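Local coordinates for protein PEPTIDE N-myristoyltransferase (Saccharomyces cerevisiae, PDB 1IIC) that transfers myristate from myristoyl-CoA to the N-terminal glycine of protein substrates, as an N-myristoyltransferase, at residues 252-255 and 259-262; 92-97 and 261-266. One frame throughout, in Å; residues are numbered along the deposited sequence.

Overall arrangement
Both interactions use helix 258-265, and their centres lie about 9 Å apart. Interaction 1 sets the start of this helix against residues 254-255, which come just before it in the chain. Interaction 2 sets the next part of the helix against the loop 92-97, from the N-terminal half of the enzyme. The two contacts touch at Pro94. Its CG lies 3.4 Å from CG of Glu260, and its CB lies 3.8 Å from CD of Glu259. Phe261 and Glu262 lie in the segments of both, though neither carries the contacts. The enzyme was crystallised with myristoyl-CoA, but the contacts described here are between protein groups.

Interaction 1. Residues 252-255 and 259-262; sequences LIQI and EEFE
Gln254 and Ile255 face Glu260, which meets them from the first turn of helix 258-265. The backbones stay well apart. The nearest pair of CA atoms, those of Ile255 and Phe261, is separated by 9.2 Å. Three residues connect the two segments. Strand 252-254 pairs antiparallel with strand 112-125, where Ile253 bonds through its backbone to Gly124 and Ile255 to Thr122.

The side-chain contact is small, burying 73 Å² in total. Gln254 carries its CG anti to the backbone N (chi1 -170°), and its extended chain brings the amide toward the helix. NE2 of Gln254 lies 3.6 Å from OE2 of Glu260. This is too loose to count as a hydrogen bond. The amide and carboxylate planes are turned 60° from each other, so the two flat groups do not stack. The same OE2 of Glu260 lies 3.9 Å from the backbone O of Ile255. A carboxylate oxygen and a carbonyl oxygen are both acceptors, so this is contact without bonding. The side chain of Ile255 itself starts away from the helix. Glu260 OE2 does have a hydrogen bond, to a residue flanking the segments. The backbone N of Glu260 is bonded to Thr257 OG1 in the connection.

Helix 258-265 packs on helix 236-247 through Phe261, whose ring meets Phe240 edge-to-face and also touches Phe243. Gln254 is buried beside Val121 and Glu134.

The arrangement is a short strand-to-helix connection, in which the chain leaves an antiparallel sheet and soon enters a helix. In this acetyltransferase-like N-myristoyltransferase fold, a strand from the C-terminal half of the sequence joins the sheet of N-terminal strands 46-50, 101-106, 112-125 and 128-140, and the chain then turns into helix 258-265.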
loop_
_atom_site.group_PDB
_atom_site.type_symbol
_atom_site.label_atom_id
_atom_site.label_comp_id
_atom_site.label_asym_id
_atom_site.label_seq_id
_atom_site.Cartn_x
_atom_site.Cartn_y
_atom_site.Cartn_z
ATOM N N LEU A 252 -5.892 -13.104 -1.788
ATOM C CA LEU A 252 -5.839 -11.904 -2.637
ATOM C C LEU A 252 -4.384 -11.454 -2.756
ATOM O O LEU A 252 -3.792 -10.967 -1.789
ATOM C CB LEU A 252 -6.669 -10.765 -2.039
ATOM C CG LEU A 252 -6.698 -9.486 -2.888
ATOM C CD1 LEU A 252 -7.382 -9.770 -4.226
ATOM C CD2 LEU A 252 -7.439 -8.384 -2.140
ATOM N N ILE A 253 -3.818 -11.601 -3.949
ATOM C CA ILE A 253 -2.421 -11.248 -4.168
ATOM C C ILE A 253 -2.192 -10.668 -5.556
ATOM O O ILE A 253 -3.045 -10.773 -6.427
ATOM C CB ILE A 253 -1.506 -12.509 -4.071
ATOM C CG1 ILE A 253 -1.863 -13.484 -5.200
ATOM C CG2 ILE A 253 -1.671 -13.194 -2.723
ATOM C CD1 ILE A 253 -1.019 -14.749 -5.239
ATOM N N GLN A 254 -1.029 -10.054 -5.743
ATOM C CA GLN A 254 -0.651 -9.533 -7.044
ATOM C C GLN A 254 0.313 -10.601 -7.528
ATOM O O GLN A 254 1.241 -10.974 -6.810
ATOM C CB GLN A 254 0.102 -8.197 -6.960
ATOM C CG GLN A 254 0.279 -7.553 -8.344
ATOM C CD GLN A 254 1.453 -6.586 -8.449
ATOM O OE1 GLN A 254 1.711 -5.791 -7.544
ATOM N NE2 GLN A 254 2.159 -6.638 -9.577
ATOM N N ILE A 255 0.087 -11.107 -8.731
ATOM C CA ILE A 255 0.954 -12.129 -9.288
ATOM C C ILE A 255 2.020 -11.447 -10.118
ATOM O O ILE A 255 1.818 -11.145 -11.292
ATOM C CB ILE A 255 0.146 -13.114 -10.140
ATOM C CG1 ILE A 255 -0.872 -13.825 -9.243
ATOM C CG2 ILE A 255 1.066 -14.128 -10.791
ATOM C CD1 ILE A 255 -1.797 -14.769 -9.962
ATOM N N GLU A 259 10.162 -9.634 -13.763
ATOM C CA GLU A 259 10.493 -8.269 -14.137
ATOM C C GLU A 259 9.849 -7.277 -13.171
ATOM O O GLU A 259 10.526 -6.423 -12.611
ATOM C CB GLU A 259 10.027 -8.011 -15.569
ATOM C CG GLU A 259 10.261 -6.608 -16.057
ATOM C CD GLU A 259 9.822 -6.438 -17.495
ATOM O OE1 GLU A 259 8.758 -6.997 -17.854
ATOM O OE2 GLU A 259 10.532 -5.747 -18.257
ATOM N N GLU A 260 8.540 -7.400 -12.977
ATOM C CA GLU A 260 7.828 -6.514 -12.059
ATOM C C GLU A 260 8.436 -6.641 -10.676
ATOM O O GLU A 260 8.703 -5.649 -10.014
ATOM C CB GLU A 260 6.346 -6.885 -11.996
ATOM C CG GLU A 260 5.628 -6.656 -13.304
ATOM C CD GLU A 260 4.217 -7.209 -13.315
ATOM O OE1 GLU A 260 3.460 -6.877 -14.252
ATOM O OE2 GLU A 260 3.867 -7.979 -12.399
ATOM N N PHE A 261 8.670 -7.877 -10.255
ATOM C CA PHE A 261 9.238 -8.136 -8.941
ATOM C C PHE A 261 10.556 -7.413 -8.748
ATOM O O PHE A 261 10.774 -6.758 -7.727
ATOM C CB PHE A 261 9.459 -9.631 -8.732
ATOM C CG PHE A 261 9.897 -9.982 -7.339
ATOM C CD1 PHE A 261 8.959 -10.285 -6.354
ATOM C CD2 PHE A 261 11.246 -9.951 -6.993
ATOM C CE1 PHE A 261 9.361 -10.549 -5.039
ATOM C CE2 PHE A 261 11.655 -10.211 -5.683
ATOM C CZ PHE A 261 10.712 -10.508 -4.707
ATOM N N GLU A 262 11.443 -7.531 -9.727
ATOM C CA GLU A 262 12.743 -6.886 -9.629
ATOM C C GLU A 262 12.632 -5.362 -9.614
ATOM O O GLU A 262 13.310 -4.685 -8.844
ATOM C CB GLU A 262 13.640 -7.342 -10.783
ATOM C CG GLU A 262 14.998 -6.696 -10.770
ATOM C CD GLU A 262 16.002 -7.437 -11.634
ATOM O OE1 GLU A 262 17.138 -6.936 -11.783
ATOM O OE2 GLU A 262 15.654 -8.520 -12.158
#

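Interaction 2. Residues 92-97 and 261-266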
loop_
_atom_site.group_PDB
_atom_site.type_symbol
_atom_site.label_atom_id
_atom_site.label_comp_id
_atom_site.label_asym_id
_atom_site.label_seq_id
_atom_site.Cartn_x
_atom_site.Cartn_y
_atom_site.Cartn_z
ATOM N N LYS A 92 6.434 3.859 -12.476
ATOM C CA LYS A 92 7.122 3.320 -13.641
ATOM C C LYS A 92 7.401 1.828 -13.590
ATOM O O LYS A 92 8.465 1.382 -13.998
ATOM C CB LYS A 92 8.424 4.084 -13.885
ATOM C CG LYS A 92 8.203 5.539 -14.247
ATOM C CD LYS A 92 9.510 6.299 -14.320
ATOM C CE LYS A 92 10.386 5.802 -15.449
ATOM N NZ LYS A 92 11.685 6.538 -15.443
ATOM N N SER A 93 6.455 1.055 -13.072
ATOM C CA SER A 93 6.624 -0.385 -13.047
ATOM C C SER A 93 6.376 -0.798 -14.502
ATOM O O SER A 93 5.661 -0.108 -15.230
ATOM C CB SER A 93 5.596 -1.030 -12.120
ATOM O OG SER A 93 4.277 -0.787 -12.571
ATOM N N PRO A 94 6.970 -1.916 -14.950
ATOM C CA PRO A 94 6.783 -2.372 -16.334
ATOM C C PRO A 94 5.328 -2.446 -16.782
ATOM O O PRO A 94 4.468 -2.969 -16.065
ATOM C CB PRO A 94 7.467 -3.739 -16.344
ATOM C CG PRO A 94 7.365 -4.185 -14.922
ATOM C CD PRO A 94 7.703 -2.923 -14.169
ATOM N N GLY A 95 5.066 -1.916 -17.975
ATOM C CA GLY A 95 3.716 -1.918 -18.515
ATOM C C GLY A 95 2.982 -0.602 -18.297
ATOM O O GLY A 95 1.855 -0.429 -18.769
ATOM N N TRP A 96 3.616 0.330 -17.589
ATOM C CA TRP A 96 2.994 1.618 -17.313
ATOM C C TRP A 96 2.812 2.430 -18.578
ATOM O O TRP A 96 3.506 2.211 -19.564
ATOM C CB TRP A 96 3.831 2.431 -16.323
ATOM C CG TRP A 96 5.138 2.930 -16.865
ATOM C CD1 TRP A 96 6.300 2.223 -16.986
ATOM C CD2 TRP A 96 5.428 4.260 -17.324
ATOM N NE1 TRP A 96 7.296 3.029 -17.481
ATOM C CE2 TRP A 96 6.788 4.284 -17.699
ATOM C CE3 TRP A 96 4.668 5.435 -17.453
ATOM C CZ2 TRP A 96 7.412 5.440 -18.198
ATOM C CZ3 TRP A 96 5.290 6.587 -17.951
ATOM C CH2 TRP A 96 6.648 6.575 -18.315
ATOM N N LYS A 97 1.862 3.358 -18.547
ATOM C CA LYS A 97 1.604 4.238 -19.686
ATOM C C LYS A 97 1.210 5.626 -19.198
ATOM O O LYS A 97 0.433 5.761 -18.248
ATOM C CB LYS A 97 0.506 3.674 -20.588
ATOM C CG LYS A 97 -0.626 3.017 -19.857
ATOM C CD LYS A 97 -0.363 1.531 -19.679
ATOM C CE LYS A 97 -0.405 0.818 -21.008
ATOM N NZ LYS A 97 -1.709 1.036 -21.680
ATOM N N PHE A 261 8.670 -7.877 -10.255
ATOM C CA PHE A 261 9.238 -8.136 -8.941
ATOM C C PHE A 261 10.556 -7.413 -8.748
ATOM O O PHE A 261 10.774 -6.758 -7.727
ATOM C CB PHE A 261 9.459 -9.631 -8.732
ATOM C CG PHE A 261 9.897 -9.982 -7.339
ATOM C CD1 PHE A 261 8.959 -10.285 -6.354
ATOM C CD2 PHE A 261 11.246 -9.951 -6.993
ATOM C CE1 PHE A 261 9.361 -10.549 -5.039
ATOM C CE2 PHE A 261 11.655 -10.211 -5.683
ATOM C CZ PHE A 261 10.712 -10.508 -4.707
ATOM N N GLU A 262 11.443 -7.531 -9.727
ATOM C CA GLU A 262 12.743 -6.886 -9.629
ATOM C C GLU A 262 12.632 -5.362 -9.614
ATOM O O GLU A 262 13.310 -4.685 -8.844
ATOM C CB GLU A 262 13.640 -7.342 -10.783
ATOM C CG GLU A 262 14.998 -6.696 -10.770
ATOM C CD GLU A 262 16.002 -7.437 -11.634
ATOM O OE1 GLU A 262 17.138 -6.936 -11.783
ATOM O OE2 GLU A 262 15.654 -8.520 -12.158
ATOM N N HIS A 263 11.777 -4.814 -10.465
ATOM C CA HIS A 263 11.611 -3.366 -10.487
ATOM C C HIS A 263 11.075 -2.866 -9.144
ATOM O O HIS A 263 11.474 -1.814 -8.640
ATOM C CB HIS A 263 10.629 -2.945 -11.578
ATOM C CG HIS A 263 10.196 -1.517 -11.459
ATOM N ND1 HIS A 263 10.964 -0.466 -11.915
ATOM C CD2 HIS A 263 9.134 -0.963 -10.827
ATOM C CE1 HIS A 263 10.396 0.676 -11.565
ATOM N NE2 HIS A 263 9.286 0.400 -10.902
ATOM N N ASN A 264 10.171 -3.643 -8.567
ATOM C CA ASN A 264 9.531 -3.268 -7.317
ATOM C C ASN A 264 10.385 -3.406 -6.062
ATOM O O ASN A 264 10.177 -2.684 -5.087
ATOM C CB ASN A 264 8.253 -4.083 -7.152
ATOM C CG ASN A 264 7.199 -3.351 -6.359
ATOM O OD1 ASN A 264 6.500 -3.947 -5.543
ATOM N ND2 ASN A 264 7.070 -2.053 -6.599
ATOM N N PHE A 265 11.359 -4.308 -6.072
ATOM C CA PHE A 265 12.151 -4.499 -4.870
ATOM C C PHE A 265 13.596 -4.025 -4.884
ATOM O O PHE A 265 14.227 -3.924 -3.833
ATOM C CB PHE A 265 12.024 -5.958 -4.434
ATOM C CG PHE A 265 10.611 -6.336 -4.077
ATOM C CD1 PHE A 265 9.848 -7.131 -4.918
ATOM C CD2 PHE A 265 10.014 -5.812 -2.927
ATOM C CE1 PHE A 265 8.516 -7.398 -4.626
ATOM C CE2 PHE A 265 8.679 -6.073 -2.630
ATOM C CZ PHE A 265 7.930 -6.865 -3.479
ATOM N N ILE A 266 14.126 -3.717 -6.059
ATOM C CA ILE A 266 15.479 -3.186 -6.129
ATOM C C ILE A 266 15.321 -1.781 -6.703
ATOM O O ILE A 266 15.083 -1.602 -7.890
ATOM C CB ILE A 266 16.396 -4.057 -7.022
ATOM C CG1 ILE A 266 16.525 -5.448 -6.394
ATOM C CG2 ILE A 266 17.786 -3.396 -7.162
ATOM C CD1 ILE A 266 17.342 -6.433 -7.208
#
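His263 reaches from helix 258-265 into the loop 92-97 and carries most of the contact. Its CA lies 6.3 Å from that of Ser93.

The polar approach is to Lys92. The backbone O of Lys92 sits over one face of the imidazole, offset toward the rim, 3.2 Å from His263 CE1. It is also 3.4 Å from NE2 of His263, but the angle is too poor for a hydrogen bond. NE2 instead bonds to the backbone O of Trp89, at the end of helix 84-91. The indole NE1 of Trp89 bonds back to the O of Asn264.

The remaining contacts are van der Waals. A chi1 of 168° swings the His263 ring out from the backbone N and onto the loop, and CD2 comes 3.4 Å from Ser93 CA. CD of Pro94 lies 3.9 Å from His263 CB. Replacing His263 by an alanine would remove the imidazole; the Trp89 carbonyl would probably lose that N-H and a gap open beside Lys92 O and Ser93.

Within the loop, Trp96 N donates to Ser93 O at 3.2 Å. Lys92 NZ is tied outside it by a salt bridge to Asp54.

The loop side is a type II beta turn, with Pro94 and Gly95 at its central positions. It docks on a helix of the C-terminal half, joining the two halves of the N-myristoyltransferase fold at the surface.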